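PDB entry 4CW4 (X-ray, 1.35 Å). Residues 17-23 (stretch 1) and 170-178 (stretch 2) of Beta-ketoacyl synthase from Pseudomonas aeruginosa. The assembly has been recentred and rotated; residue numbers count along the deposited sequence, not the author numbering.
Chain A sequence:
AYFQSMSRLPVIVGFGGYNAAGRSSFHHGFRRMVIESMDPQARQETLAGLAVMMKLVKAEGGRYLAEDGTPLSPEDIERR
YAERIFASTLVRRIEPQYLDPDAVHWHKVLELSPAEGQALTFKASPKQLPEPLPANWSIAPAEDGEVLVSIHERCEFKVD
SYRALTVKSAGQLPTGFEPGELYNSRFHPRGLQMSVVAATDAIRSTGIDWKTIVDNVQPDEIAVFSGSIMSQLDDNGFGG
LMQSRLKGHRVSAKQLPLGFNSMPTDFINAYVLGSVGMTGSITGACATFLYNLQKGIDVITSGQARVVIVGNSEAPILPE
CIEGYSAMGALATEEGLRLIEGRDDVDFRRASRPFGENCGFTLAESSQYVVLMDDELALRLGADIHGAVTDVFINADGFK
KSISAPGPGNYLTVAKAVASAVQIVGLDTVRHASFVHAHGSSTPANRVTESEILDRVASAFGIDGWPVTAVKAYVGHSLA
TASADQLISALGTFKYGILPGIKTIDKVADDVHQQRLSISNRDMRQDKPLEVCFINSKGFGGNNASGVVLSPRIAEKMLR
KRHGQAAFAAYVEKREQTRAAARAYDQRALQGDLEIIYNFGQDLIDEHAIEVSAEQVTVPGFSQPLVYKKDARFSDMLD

Stretch 1 17-23: GYNAAGR
Stretch 2 170-178: AGQLPTGFE

A tight hairpin turn in stretch 1 rests against a looping segment of stretch 2; the residues that touch are at least 151 apart in sequence. Strand 17-19 enters a type I turn from Asn19 to Gly22 and leaves as strand 22-23. Asn19 N to Gly22 O (3.2 Å) and Gly22 N to Asn19 O (2.9 Å) clasp the turn, and Asn19, at chi1 p, adds OD1 as acceptor for Ala21 N at 2.9 Å. Ala20 follows at phi/psi -62/-17 and Ala21 at -90/-9. Gly22, at 115/-151, occupies a conformation that calls for glycine.

Stretch 2 arrives as a strand that began earlier in the chain, then runs extended through Gln172 (-117/141), Leu173 (-51/152) and Pro174 (-51/134). A type II turn from Pro174 to Phe177 follows, closed by Phe177 N to Pro174 O at 3.0 Å, with Gly176 at 106/-22. The register is set by Ala20 and Leu173, their CA atoms 4.3 Å apart.

No hydrogen bond crosses the contact, which buries 327 Å² in total. A CA-H...O contact runs from Ala20 CA to Gln172 O, 3.2 Å, with 134° at the hydrogen. The Ala20 CB, set sideways to stretch 2, lies 4.0 Å from Gly171 C.

The remaining pairings are packing. Leu173 (m, t) points its CA-to-CB bond away, yet its end returns: CD2 lies 4.0 Å from Tyr18 CB and 3.5 Å from Asn19 O. Pro174, C-gamma exo, sets CD 3.5 Å from Asn19 O and CG 3.8 Å from Gly22 CA, laying its ring along the turn.

Tyr18 (chi1 m, chi2 -85°) and Phe177 (chi1 t, chi2 63°) both point toward the opposing stretch. Phe177 CZ sits over one face of the Tyr18 ring, 3.5 Å from Tyr18 CE1; the ring centroids are 4.8 Å apart and the planes oblique at 31°.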

# COMPACT_ATOMS: atom_id res chain seq x y z
N GLY A 17 3.27 4.52 20.83
CA GLY A 17 3.69 5.26 19.66
C GLY A 17 4.07 6.68 20.00
O GLY A 17 4.16 7.03 21.18
N TYR A 18 4.26 7.49 18.97
CA TYR A 18 4.77 8.85 19.09
C TYR A 18 4.16 9.75 18.03
O TYR A 18 4.12 9.41 16.84
CB TYR A 18 6.30 8.88 18.96
CG TYR A 18 6.96 8.11 20.08
CD1 TYR A 18 7.21 8.71 21.31
CD2 TYR A 18 7.29 6.76 19.93
CE1 TYR A 18 7.79 8.01 22.35
CE2 TYR A 18 7.82 6.05 20.97
CZ TYR A 18 8.08 6.68 22.18
OH TYR A 18 8.64 5.99 23.23
N ASN A 19 3.69 10.90 18.50
CA ASN A 19 3.27 11.99 17.62
C ASN A 19 3.61 13.31 18.27
O ASN A 19 4.38 13.33 19.25
CB ASN A 19 1.80 11.85 17.23
CG ASN A 19 0.86 11.95 18.40
OD1 ASN A 19 1.17 12.51 19.44
ND2 ASN A 19 -0.36 11.45 18.19
N ALA A 20 3.07 14.41 17.76
CA ALA A 20 3.42 15.73 18.25
C ALA A 20 3.05 15.94 19.71
O ALA A 20 3.54 16.87 20.34
CB ALA A 20 2.76 16.81 17.38
N ALA A 21 2.18 15.08 20.27
CA ALA A 21 1.78 15.22 21.67
C ALA A 21 2.69 14.43 22.62
O ALA A 21 2.59 14.57 23.83
CB ALA A 21 0.32 14.78 21.86
N GLY A 22 3.58 13.62 22.07
CA GLY A 22 4.51 12.81 22.84
C GLY A 22 4.31 11.31 22.71
O GLY A 22 3.85 10.80 21.68
N ARG A 23 4.68 10.60 23.77
CA ARG A 23 4.54 9.16 23.87
C ARG A 23 3.08 8.80 24.10
O ARG A 23 2.42 9.32 25.00
CB ARG A 23 5.38 8.61 25.01
CG ARG A 23 5.18 7.11 25.25
CD ARG A 23 6.24 6.49 26.13
NE ARG A 23 6.43 7.08 27.46
CZ ARG A 23 5.93 6.61 28.60
NH1 ARG A 23 5.10 5.57 28.61
NH2 ARG A 23 6.25 7.20 29.75
N ALA A 170 3.69 22.36 10.82
CA ALA A 170 3.51 20.90 10.80
C ALA A 170 3.36 20.35 12.20
O ALA A 170 3.80 20.99 13.17
CB ALA A 170 4.70 20.24 10.13
N GLY A 171 2.76 19.16 12.30
CA GLY A 171 2.75 18.40 13.54
C GLY A 171 4.02 17.58 13.65
O GLY A 171 4.21 16.62 12.92
N GLN A 172 4.88 17.98 14.58
CA GLN A 172 6.25 17.47 14.72
C GLN A 172 6.43 16.77 16.05
O GLN A 172 5.91 17.26 17.06
CB GLN A 172 7.22 18.65 14.64
CG GLN A 172 7.23 19.33 13.28
CD GLN A 172 7.69 20.77 13.36
OE1 GLN A 172 8.89 21.05 13.34
NE2 GLN A 172 6.74 21.69 13.44
N LEU A 173 7.17 15.67 16.07
CA LEU A 173 7.54 15.08 17.36
C LEU A 173 8.15 16.12 18.29
O LEU A 173 8.73 17.10 17.83
CB LEU A 173 8.54 13.93 17.17
CG LEU A 173 8.05 12.70 16.39
CD1 LEU A 173 9.03 11.52 16.49
CD2 LEU A 173 6.67 12.27 16.84
N PRO A 174 8.00 15.92 19.61
CA PRO A 174 8.54 16.90 20.55
C PRO A 174 10.02 17.24 20.28
O PRO A 174 10.85 16.36 20.07
CB PRO A 174 8.37 16.22 21.91
CG PRO A 174 7.17 15.32 21.72
CD PRO A 174 7.34 14.80 20.32
N THR A 175 10.32 18.54 20.29
CA THR A 175 11.66 18.99 19.91
C THR A 175 12.69 18.38 20.84
O THR A 175 12.58 18.51 22.07
CB THR A 175 11.76 20.49 19.97
OG1 THR A 175 10.70 21.07 19.20
CG2 THR A 175 13.12 20.98 19.46
N GLY A 176 13.68 17.72 20.24
CA GLY A 176 14.74 17.09 21.01
C GLY A 176 14.64 15.58 21.07
O GLY A 176 15.64 14.91 21.32
N PHE A 177 13.45 15.05 20.83
CA PHE A 177 13.25 13.62 20.79
C PHE A 177 13.63 13.11 19.41
O PHE A 177 13.09 13.58 18.40
CB PHE A 177 11.79 13.28 21.09
CG PHE A 177 11.50 11.81 21.14
CD1 PHE A 177 12.09 11.00 22.09
CD2 PHE A 177 10.66 11.24 20.21
CE1 PHE A 177 11.80 9.63 22.14
CE2 PHE A 177 10.38 9.88 20.24
CZ PHE A 177 10.95 9.09 21.20
N GLU A 178 14.55 12.16 19.36
CA GLU A 178 15.08 11.66 18.09
C GLU A 178 15.03 10.14 18.04
O GLU A 178 15.91 9.48 18.59
CB GLU A 178 16.52 12.13 17.87
CG GLU A 178 16.68 13.65 17.73
CD GLU A 178 16.43 14.15 16.32
OE1 GLU A 178 15.91 13.38 15.48
OE2 GLU A 178 16.76 15.33 16.06